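PDB 3SF6: glutaryl-CoA dehydrogenase from Mycobacterium smegmatis, which belongs to the acyl-CoA dehydrogenase family of flavoproteins and carries a bound dihydroflavine-adenine dinucleotide in this structure. Local coordinates for residues A[25-28]-A[34-37]; A[39-44]-A[95-100]; A[63-68]-A[185-190]. One frame throughout, in Å; residues are numbered along the deposited sequence.

Contact 1. Residues A[25-28]-A[34-37]. With SO4 (sulfate ion), chain S.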
ATOM      1  N   GLY A  25      23.748  -0.628  11.077  1.00 13.54           N
ATOM      2  CA  GLY A  25      25.213  -0.588  11.085  1.00 14.44           C
ATOM      3  C   GLY A  25      25.789   0.558  10.278  1.00 15.58           C
ATOM      4  O   GLY A  25      26.600   0.347   9.372  1.00 19.49           O
ATOM      5  N   ILE A  26      25.375   1.777  10.577  1.00 13.24           N
ATOM      6  CA  ILE A  26      25.747   2.935   9.773  1.00 13.35           C
ATOM      7  C   ILE A  26      27.169   3.407   9.979  1.00 12.99           C
ATOM      8  O   ILE A  26      27.873   3.677   9.007  1.00 13.76           O
ATOM      9  CB  ILE A  26      24.731   4.064  10.011  1.00 12.98           C
ATOM     10  CG1 ILE A  26      23.408   3.618   9.372  1.00 13.92           C
ATOM     11  CG2 ILE A  26      25.291   5.413   9.482  1.00 15.34           C
ATOM     12  CD1 ILE A  26      22.235   4.585   9.554  1.00 15.90           C
ATOM     13  N   ASN A  27      27.640   3.494  11.230  1.00 12.38           N
ATOM     14  CA  ASN A  27      28.977   4.047  11.459  1.00 13.64           C
ATOM     15  C   ASN A  27      30.075   3.302  10.742  1.00 13.30           C
ATOM     16  O   ASN A  27      31.051   3.901  10.307  1.00 13.32           O
ATOM     17  CB  ASN A  27      29.285   4.104  12.964  1.00 14.07           C
ATOM     18  CG  ASN A  27      28.619   5.248  13.642  1.00 15.76           C
ATOM     19  OD1 ASN A  27      28.227   6.240  13.012  1.00 16.79           O
ATOM     20  ND2 ASN A  27      28.529   5.166  14.979  1.00 19.00           N
ATOM     21  N   ALA A  28      29.902   1.989  10.582  1.00 12.99           N
ATOM     22  CA  ALA A  28      30.910   1.169   9.965  1.00 14.32           C
ATOM     23  C   ALA A  28      31.074   1.408   8.464  1.00 13.14           C
ATOM     24  O   ALA A  28      32.115   1.052   7.892  1.00 14.13           O
ATOM     25  CB  ALA A  28      30.648  -0.353  10.274  1.00 15.28           C
ATOM     26  N   GLU A  34      33.906  11.806   8.062  1.00  7.98           N
ATOM     27  CA  GLU A  34      32.472  11.923   7.844  1.00  7.10           C
ATOM     28  C   GLU A  34      31.683  11.904   9.161  1.00  7.11           C
ATOM     29  O   GLU A  34      30.808  12.724   9.372  1.00  7.19           O
ATOM     30  CB  GLU A  34      31.992  10.805   6.941  1.00  6.44           C
ATOM     31  CG  GLU A  34      32.475  10.932   5.502  1.00  7.66           C
ATOM     32  CD  GLU A  34      32.401   9.669   4.676  1.00  8.09           C
ATOM     33  OE1 GLU A  34      31.989   8.577   5.165  1.00  7.59           O
ATOM     34  OE2 GLU A  34      32.795   9.775   3.488  1.00 10.17           O
ATOM     35  N   ARG A  35      32.032  10.979  10.051  1.00  7.26           N
ATOM     36  CA  ARG A  35      31.392  10.890  11.339  1.00  7.30           C
ATOM     37  C   ARG A  35      31.642  12.166  12.166  1.00  6.89           C
ATOM     38  O   ARG A  35      30.746  12.652  12.878  1.00  7.77           O
ATOM     39  CB  ARG A  35      31.821   9.631  12.114  1.00  8.29           C
ATOM     40  CG  ARG A  35      31.366   8.308  11.494  1.00  8.45           C
ATOM     41  CD  ARG A  35      31.588   7.135  12.409  1.00 10.40           C
ATOM     42  NE  ARG A  35      32.988   6.984  12.797  1.00  8.67           N
ATOM     43  CZ  ARG A  35      33.936   6.341  12.128  1.00 10.84           C
ATOM     44  NH1 ARG A  35      33.653   5.658  11.006  1.00  9.83           N
ATOM     45  NH2 ARG A  35      35.170   6.359  12.601  1.00 10.40           N
ATOM     46  N   GLU A  36      32.855  12.711  12.109  1.00  7.48           N
ATOM     47  CA  GLU A  36      33.147  13.962  12.806  1.00  7.54           C
ATOM     48  C   GLU A  36      32.276  15.129  12.339  1.00  7.14           C
ATOM     49  O   GLU A  36      31.702  15.861  13.144  1.00  6.83           O
ATOM     50  CB  GLU A  36      34.619  14.334  12.652  1.00  8.37           C
ATOM     51  CG  GLU A  36      35.012  15.588  13.363  1.00 10.23           C
ATOM     52  CD  GLU A  36      36.484  15.895  13.410  1.00 12.11           C
ATOM     53  OE1 GLU A  36      37.340  15.008  13.257  1.00 10.81           O
ATOM     54  OE2 GLU A  36      36.767  17.090  13.643  1.00 15.33           O
ATOM     55  N   ILE A  37      32.105  15.279  11.031  1.00  7.19           N
ATOM     56  CA  ILE A  37      31.272  16.355  10.501  1.00  7.56           C
ATOM     57  C   ILE A  37      29.818  16.151  10.952  1.00  7.86           C
ATOM     58  O   ILE A  37      29.141  17.079  11.435  1.00  7.50           O
ATOM     59  CB  ILE A  37      31.421  16.462   8.957  1.00  7.15           C
ATOM     60  CG1 ILE A  37      32.744  17.144   8.594  1.00  8.76           C
ATOM     61  CG2 ILE A  37      30.228  17.226   8.337  1.00  9.32           C
ATOM     62  CD1 ILE A  37      33.167  16.964   7.156  1.00 10.07           C
TER
HETATM   63  S   SO4 S 417      37.819   5.116   9.464  1.00 28.98           S
HETATM   64  O1  SO4 S 417      38.324   3.944   8.731  1.00 30.89           O
HETATM   65  O2  SO4 S 417      37.987   6.393   8.748  1.00 22.77           O
HETATM   66  O3  SO4 S 417      38.909   5.221  10.483  1.00 34.18           O
HETATM   67  O4  SO4 S 417      36.488   4.797  10.113  1.00 23.62           O

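Contact 2. Residues A[39-44]-A[95-100]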
ATOM      1  N   ASP A  39      28.730  14.544  13.574  1.00  7.39           N
ATOM      2  CA  ASP A  39      28.642  14.767  15.002  1.00  7.56           C
ATOM      3  C   ASP A  39      28.645  16.252  15.331  1.00  8.08           C
ATOM      4  O   ASP A  39      27.926  16.733  16.259  1.00  8.88           O
ATOM      5  CB  ASP A  39      29.825  14.070  15.700  1.00  7.55           C
ATOM      6  CG  ASP A  39      29.723  12.551  15.698  1.00  8.22           C
ATOM      7  OD1 ASP A  39      28.647  12.011  15.364  1.00 10.20           O
ATOM      8  OD2 ASP A  39      30.763  11.909  15.996  1.00  8.96           O
ATOM      9  N   THR A  40      29.475  16.991  14.603  1.00  7.05           N
ATOM     10  CA  THR A  40      29.571  18.454  14.792  1.00  8.76           C
ATOM     11  C   THR A  40      28.235  19.142  14.477  1.00  8.36           C
ATOM     12  O   THR A  40      27.751  19.994  15.236  1.00  9.38           O
ATOM     13  CB  THR A  40      30.696  19.054  13.909  1.00  9.17           C
ATOM     14  OG1 THR A  40      31.956  18.522  14.336  1.00 11.52           O
ATOM     15  CG2 THR A  40      30.742  20.568  14.067  1.00 12.84           C
ATOM     16  N   VAL A  41      27.619  18.758  13.372  1.00  7.92           N
ATOM     17  CA  VAL A  41      26.351  19.332  12.997  1.00  7.65           C
ATOM     18  C   VAL A  41      25.253  18.879  13.954  1.00  8.53           C
ATOM     19  O   VAL A  41      24.411  19.687  14.386  1.00  8.77           O
ATOM     20  CB  VAL A  41      25.984  19.001  11.543  1.00  7.96           C
ATOM     21  CG1 VAL A  41      24.629  19.608  11.131  1.00  8.17           C
ATOM     22  CG2 VAL A  41      27.062  19.515  10.560  1.00  9.74           C
ATOM     23  N   ARG A  42      25.282  17.615  14.373  1.00  8.48           N
ATOM     24  CA  ARG A  42      24.293  17.149  15.358  1.00  9.01           C
ATOM     25  C   ARG A  42      24.351  18.010  16.623  1.00  9.78           C
ATOM     26  O   ARG A  42      23.313  18.375  17.193  1.00 10.06           O
ATOM     27  CB  ARG A  42      24.540  15.681  15.698  1.00  9.41           C
ATOM     28  CG  ARG A  42      23.507  15.080  16.643  1.00 11.53           C
ATOM     29  CD  ARG A  42      23.785  13.613  16.883  1.00 13.73           C
ATOM     30  NE  ARG A  42      23.624  12.831  15.670  1.00 16.72           N
ATOM     31  CZ  ARG A  42      23.975  11.561  15.541  1.00 15.47           C
ATOM     32  NH1 ARG A  42      24.493  10.888  16.573  1.00 19.43           N
ATOM     33  NH2 ARG A  42      23.800  10.945  14.409  1.00 14.06           N
ATOM     34  N   SER A  43      25.558  18.323  17.085  1.00  8.70           N
ATOM     35  CA  SER A  43      25.709  19.128  18.299  1.00  9.95           C
ATOM     36  C   SER A  43      25.158  20.529  18.113  1.00 10.28           C
ATOM     37  O   SER A  43      24.454  21.046  18.987  1.00 11.77           O
ATOM     38  CB  SER A  43      27.177  19.168  18.740  1.00 10.51           C
ATOM     39  OG  SER A  43      27.274  19.888  19.953  1.00 15.35           O
ATOM     40  N   VAL A  44      25.400  21.118  16.945  1.00 10.11           N
ATOM     41  CA  VAL A  44      24.830  22.439  16.612  1.00 10.09           C
ATOM     42  C   VAL A  44      23.294  22.380  16.654  1.00 10.52           C
ATOM     43  O   VAL A  44      22.633  23.274  17.225  1.00 10.15           O
ATOM     44  CB  VAL A  44      25.320  22.977  15.242  1.00 11.13           C
ATOM     45  CG1 VAL A  44      24.585  24.283  14.874  1.00 12.43           C
ATOM     46  CG2 VAL A  44      26.852  23.219  15.222  1.00 13.08           C
ATOM     47  N   GLY A  95      25.836  15.456   2.770  1.00  7.03           N
ATOM     48  CA  GLY A  95      24.603  14.710   2.966  1.00  6.57           C
ATOM     49  C   GLY A  95      24.335  14.455   4.422  1.00  6.06           C
ATOM     50  O   GLY A  95      23.245  14.673   4.897  1.00  6.49           O
ATOM     51  N   LEU A  96      25.344  13.991   5.143  1.00  5.63           N
ATOM     52  CA  LEU A  96      25.174  13.712   6.567  1.00  5.76           C
ATOM     53  C   LEU A  96      24.818  14.979   7.332  1.00  5.83           C
ATOM     54  O   LEU A  96      24.013  14.952   8.276  1.00  6.08           O
ATOM     55  CB  LEU A  96      26.412  13.035   7.176  1.00  6.06           C
ATOM     56  CG  LEU A  96      26.752  11.654   6.626  1.00  6.85           C
ATOM     57  CD1 LEU A  96      28.217  11.253   7.089  1.00  8.11           C
ATOM     58  CD2 LEU A  96      25.778  10.572   6.996  1.00  6.57           C
ATOM     59  N   ALA A  97      25.436  16.099   6.954  1.00  5.24           N
ATOM     60  CA  ALA A  97      25.088  17.396   7.546  1.00  6.33           C
ATOM     61  C   ALA A  97      23.625  17.741   7.332  1.00  6.38           C
ATOM     62  O   ALA A  97      22.953  18.188   8.281  1.00  6.03           O
ATOM     63  CB  ALA A  97      25.995  18.497   7.002  1.00  6.89           C
ATOM     64  N   CYS A  98      23.145  17.579   6.089  1.00  6.25           N
ATOM     65  CA  CYS A  98      21.738  17.848   5.805  1.00  6.46           C
ATOM     66  C   CYS A  98      20.813  16.954   6.613  1.00  6.18           C
ATOM     67  O   CYS A  98      19.766  17.391   7.100  1.00  6.38           O
ATOM     68  CB  CYS A  98      21.445  17.675   4.331  1.00  5.60           C
ATOM     69  SG  CYS A  98      22.174  18.945   3.251  1.00  9.38           S
ATOM     70  N   LEU A  99      21.182  15.689   6.742  1.00  5.23           N
ATOM     71  CA  LEU A  99      20.370  14.749   7.534  1.00  5.15           C
ATOM     72  C   LEU A  99      20.237  15.276   8.965  1.00  5.09           C
ATOM     73  O   LEU A  99      19.137  15.309   9.536  1.00  5.16           O
ATOM     74  CB  LEU A  99      21.017  13.350   7.470  1.00  4.99           C
ATOM     75  CG  LEU A  99      20.281  12.130   8.016  1.00  5.15           C
ATOM     76  CD1 LEU A  99      20.828  10.817   7.388  1.00  6.80           C
ATOM     77  CD2 LEU A  99      20.288  12.090   9.558  1.00  5.91           C
ATOM     78  N   GLU A 100      21.368  15.659   9.575  1.00  5.16           N
ATOM     79  CA  GLU A 100      21.318  16.200  10.942  1.00  5.83           C
ATOM     80  C   GLU A 100      20.501  17.482  11.056  1.00  5.30           C
ATOM     81  O   GLU A 100      19.748  17.653  12.011  1.00  5.61           O
ATOM     82  CB  GLU A 100      22.731  16.410  11.485  1.00  6.52           C
ATOM     83  CG  GLU A 100      23.534  15.101  11.612  1.00  6.33           C
ATOM     84  CD  GLU A 100      22.879  14.047  12.505  1.00  8.67           C
ATOM     85  OE1 GLU A 100      22.167  14.386  13.477  1.00  6.89           O
ATOM     86  OE2 GLU A 100      23.114  12.849  12.228  1.00  7.19           O
TER

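Contact 3. Residues A[63-68]-A[185-190]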
ATOM      1  N   PRO A  63      14.136  34.040  13.929  1.00 19.45           N
ATOM      2  CA  PRO A  63      15.152  35.067  13.690  1.00 18.79           C
ATOM      3  C   PRO A  63      16.061  34.629  12.548  1.00 17.24           C
ATOM      4  O   PRO A  63      17.211  34.279  12.743  1.00 16.54           O
ATOM      5  CB  PRO A  63      15.889  35.146  15.030  1.00 20.57           C
ATOM      6  CG  PRO A  63      15.745  33.747  15.598  1.00 20.49           C
ATOM      7  CD  PRO A  63      14.362  33.310  15.193  1.00 21.04           C
ATOM      8  N   ALA A  64      15.521  34.638  11.344  1.00 16.46           N
ATOM      9  CA  ALA A  64      16.208  34.032  10.215  1.00 15.84           C
ATOM     10  C   ALA A  64      17.569  34.703   9.951  1.00 15.30           C
ATOM     11  O   ALA A  64      18.561  34.015   9.686  1.00 14.30           O
ATOM     12  CB  ALA A  64      15.335  34.094   8.961  1.00 16.04           C
ATOM     13  N   ARG A  65      17.605  36.037  10.014  1.00 16.51           N
ATOM     14  CA  ARG A  65      18.871  36.751   9.739  1.00 17.34           C
ATOM     15  C   ARG A  65      19.935  36.413  10.762  1.00 16.54           C
ATOM     16  O   ARG A  65      21.088  36.128  10.396  1.00 16.41           O
ATOM     17  CB  ARG A  65      18.650  38.263   9.613  1.00 18.79           C
ATOM     18  CG  ARG A  65      17.899  38.629   8.352  1.00 22.44           C
ATOM     19  CD  ARG A  65      17.866  40.120   8.117  1.00 29.29           C
ATOM     20  NE  ARG A  65      16.680  40.551   7.361  1.00 34.90           N
ATOM     21  CZ  ARG A  65      15.425  40.661   7.830  1.00 35.81           C
ATOM     22  NH1 ARG A  65      15.101  40.365   9.106  1.00 35.41           N
ATOM     23  NH2 ARG A  65      14.470  41.081   6.997  1.00 36.01           N
ATOM     24  N   GLU A  66      19.567  36.412  12.049  1.00 15.82           N
ATOM     25  CA  GLU A  66      20.513  36.081  13.096  1.00 16.16           C
ATOM     26  C   GLU A  66      20.931  34.615  12.968  1.00 14.41           C
ATOM     27  O   GLU A  66      22.104  34.276  13.149  1.00 15.37           O
ATOM     28  CB  GLU A  66      19.914  36.330  14.485  1.00 17.50           C
ATOM     29  N   LEU A  67      19.986  33.736  12.642  1.00 13.91           N
ATOM     30  CA  LEU A  67      20.312  32.330  12.492  1.00 13.61           C
ATOM     31  C   LEU A  67      21.272  32.059  11.326  1.00 12.64           C
ATOM     32  O   LEU A  67      22.186  31.213  11.427  1.00 13.31           O
ATOM     33  CB  LEU A  67      19.027  31.494  12.326  1.00 14.75           C
ATOM     34  CG  LEU A  67      19.228  29.988  12.308  1.00 17.52           C
ATOM     35  CD1 LEU A  67      19.683  29.506  13.679  1.00 21.46           C
ATOM     36  CD2 LEU A  67      17.886  29.278  11.865  1.00 18.80           C
ATOM     37  N   ALA A  68      21.059  32.741  10.217  1.00 12.57           N
ATOM     38  CA  ALA A  68      21.955  32.604   9.070  1.00 11.91           C
ATOM     39  C   ALA A  68      23.391  32.948   9.460  1.00 11.90           C
ATOM     40  O   ALA A  68      24.323  32.237   9.093  1.00 11.68           O
ATOM     41  CB  ALA A  68      21.456  33.462   7.880  1.00 12.04           C
ATOM     42  N   GLY A 185      12.734  34.516   0.708  1.00  7.16           N
ATOM     43  CA  GLY A 185      12.579  35.705  -0.127  1.00  6.70           C
ATOM     44  C   GLY A 185      12.491  37.023   0.623  1.00  7.81           C
ATOM     45  O   GLY A 185      13.150  37.989   0.234  1.00  7.27           O
ATOM     46  N   SER A 186      11.721  37.063   1.710  1.00  8.22           N
ATOM     47  CA  SER A 186      11.482  38.306   2.471  1.00  9.55           C
ATOM     48  C   SER A 186      12.652  38.774   3.319  1.00 10.12           C
ATOM     49  O   SER A 186      12.666  39.939   3.749  1.00 11.16           O
ATOM     50  CB  SER A 186      10.287  38.150   3.399  1.00 10.70           C
ATOM     51  OG  SER A 186       9.127  37.929   2.638  1.00 11.86           O
ATOM     52  N   VAL A 187      13.612  37.875   3.561  1.00  8.56           N
ATOM     53  CA  VAL A 187      14.801  38.211   4.330  1.00  8.76           C
ATOM     54  C   VAL A 187      16.069  38.227   3.440  1.00  8.15           C
ATOM     55  O   VAL A 187      17.172  38.435   3.968  1.00 10.08           O
ATOM     56  CB  VAL A 187      15.038  37.291   5.532  1.00  9.52           C
ATOM     57  CG1 VAL A 187      13.872  37.416   6.575  1.00 10.28           C
ATOM     58  CG2 VAL A 187      15.218  35.851   5.132  1.00 10.04           C
ATOM     59  N   ALA A 188      15.907  38.076   2.122  1.00  7.53           N
ATOM     60  CA  ALA A 188      17.051  37.955   1.220  1.00  7.33           C
ATOM     61  C   ALA A 188      17.629  39.317   0.880  1.00  7.94           C
ATOM     62  O   ALA A 188      16.878  40.281   0.626  1.00  7.60           O
ATOM     63  CB  ALA A 188      16.657  37.242  -0.072  1.00  6.48           C
ATOM     64  N   ASP A 189      18.959  39.382   0.858  1.00  7.25           N
ATOM     65  CA  ASP A 189      19.705  40.518   0.268  1.00  7.31           C
ATOM     66  C   ASP A 189      19.875  40.453  -1.261  1.00  7.79           C
ATOM     67  O   ASP A 189      20.031  41.474  -1.945  1.00  7.89           O
ATOM     68  CB  ASP A 189      21.087  40.553   0.922  1.00  8.08           C
ATOM     69  CG  ASP A 189      20.993  40.721   2.422  1.00 11.24           C
ATOM     70  OD1 ASP A 189      20.652  41.846   2.869  1.00 14.75           O
ATOM     71  OD2 ASP A 189      21.199  39.721   3.180  1.00 10.00           O
ATOM     72  N   VAL A 190      19.886  39.234  -1.773  1.00  7.84           N
ATOM     73  CA  VAL A 190      20.087  38.941  -3.177  1.00  6.87           C
ATOM     74  C   VAL A 190      19.179  37.815  -3.625  1.00  7.21           C
ATOM     75  O   VAL A 190      18.954  36.839  -2.891  1.00  6.95           O
ATOM     76  CB  VAL A 190      21.578  38.651  -3.479  1.00  8.35           C
ATOM     77  CG1 VAL A 190      22.055  37.356  -2.840  1.00  8.10           C
ATOM     78  CG2 VAL A 190      21.856  38.651  -4.976  1.00  7.49           C
TER

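Contact 1. Residues A[25-28]-A[34-37]
N27 and R35 meet at the surface of the N-terminal helical domain of this acyl-CoA dehydrogenase fold, where the chain turns from helix 20-24 into helix 32-49. The first helix ends in a Schellman motif, with G25 at positive phi as its C-prime residue, and a short 3-10 segment follows at N27. Along helix 32-49, E34 comes first and bonds outside the turn: its buried carboxylate forms a salt bridge with R323 through OE2 and accepts the backbone N of S31 at OE1. R35 follows and carries the contact. Its methylene carbons run past the amide of N27, with CD 3.5 Å from OD1 of N27. That amide oxygen takes its hydrogen bond from NH2 of R38, so it meets R35 through carbon alone, and the amide and guanidinium planes are 62° apart. A bend at chi3 (-58°) brings the head group of R35 round to the N27 carbonyl, where NH1 donates to O of N27 over 3.2 Å. The bond is bent, 136° at the hydrogen, and the oxygen lies out of the guanidinium plane. A sulfate ion, probably from the crystallisation liquor, sits at the guanidinium edge: its O4 accepts NH1 of R35 at 3.1 Å and NH2 of R35 at 3.2 Å, and the ion also takes a bond from the N of A32. Two residues on, I37 packs on A93 of helix 91-104, while the turn itself is held through NH1 of R35, shared between O of N27 and O4 of the sulfate.

Contact 2. Residues A[39-44]-A[95-100]
R42 crosses the carboxylate of E100 and grips it side-on, with NE and NH2, joining helix 32-49 to helix 91-104 in the N-terminal helical domain. The two helices run nearly alongside each other in the same direction, their short segments crossing at -21° with axes 8.6 Å apart. From its CB onward R42 keeps close to one oxygen: CB is 3.5 Å from OE1 of E100, and CG and CD pass the same atom. CG stands anti to the backbone N (chi1 -176°), which takes the chain past OE1, and a bend at chi3 then presents the guanidinium edge. NE donates to OE1 of E100 over 3.1 Å in an almost straight bond. CZ comes within 3.7 Å of OE2 of E100, and at the tip NH2 reaches OE2 of E100 at 3.0 Å, completing a two-pronged salt bridge. Both oxygens lie near the guanidinium plane, yet both are approached from above the carboxylate plane, for the two flat groups are inclined by 55°. OE2 of E100 has a further, stronger partner in R274, whose NH1 comes close to NH2 of R42; the carboxylate, paired with both arginines, probably offsets their mutual repulsion and is itself likely to stay ionised. Beside the polar pair, V41 packs against helix 91-104, with CG1 3.6 Å from O of A97 and 3.7 Å from CB of E100, and CG2 3.9 Å from CB of A97. Round this interface, L76 touches V41 and M79 touches A97, both from loops, while L99 leans on L270 and R274 of helix 252-286 and on F315 of helix 298-327.

Contact 3. Residues A[63-68]-A[185-190]
The hydroxyl OG of S186 is held by two others, OG1 of T217 and OG of S230, the first on strand 213-217 and the second on strand 229-240; these bonds probably help hold the loop that R65 approaches. Here the middle, beta-stranded domain of the acyl-CoA dehydrogenase fold meets the N-terminal helical domain: the loop 185-190, between strands 172-183 and 190-197, faces the start of helix 64-73. Its backbone closes a turn with a weak bond from N of A188 to O of G185 (3.3 Å), and V187, on that turn, points its side chain at the helix. With CG of R65 beside its backbone N (chi1 -70°) and the chain extended from CG to NE, the guanidinium is carried out obliquely across V187, whose CG1 lies over one face of the group, offset toward the rim. CG1 of V187 is 3.7 Å from NH2 and 3.8 Å from CZ of R65, so the flat cation meets a methyl group by van der Waals contact. The same NH2 stands 3.9 Å from O of S186, oblique to the guanidinium and too distant for a hydrogen bond. D189 also stays apart, its OD1 being 6.1 Å from NE of R65, while its OD2 accepts the N of I145, a residue on which R65 and A68 pack as well. On the helix side, P63 holds the N-cap position and its O accepts N of L67 at 2.8 Å, closing the first turn. That turn presents A64 to the loop, where its CB meets CG2 of V187 at 4.2 Å.

How the contacts relate
Contacts 1 and 2 both use helix 32-49 and stand side by side, their centres 11 Å apart: O of E34, on helix 32-49, packs on CD1 of L96 at 3.8 Å, linking the surface contact to the buried helix pair. Contact 3 lies apart, its centre 21 Å from that of contact 2 and 32 Å from that of contact 1. The nearest atoms of contacts 2 and 3 are still about 7 Å apart, though their segments alternate along the chain. Contact 3 joins the helical domain to the beta domain, with the V187 side chain about 11 Å from a bound dihydroflavine-adenine dinucleotide.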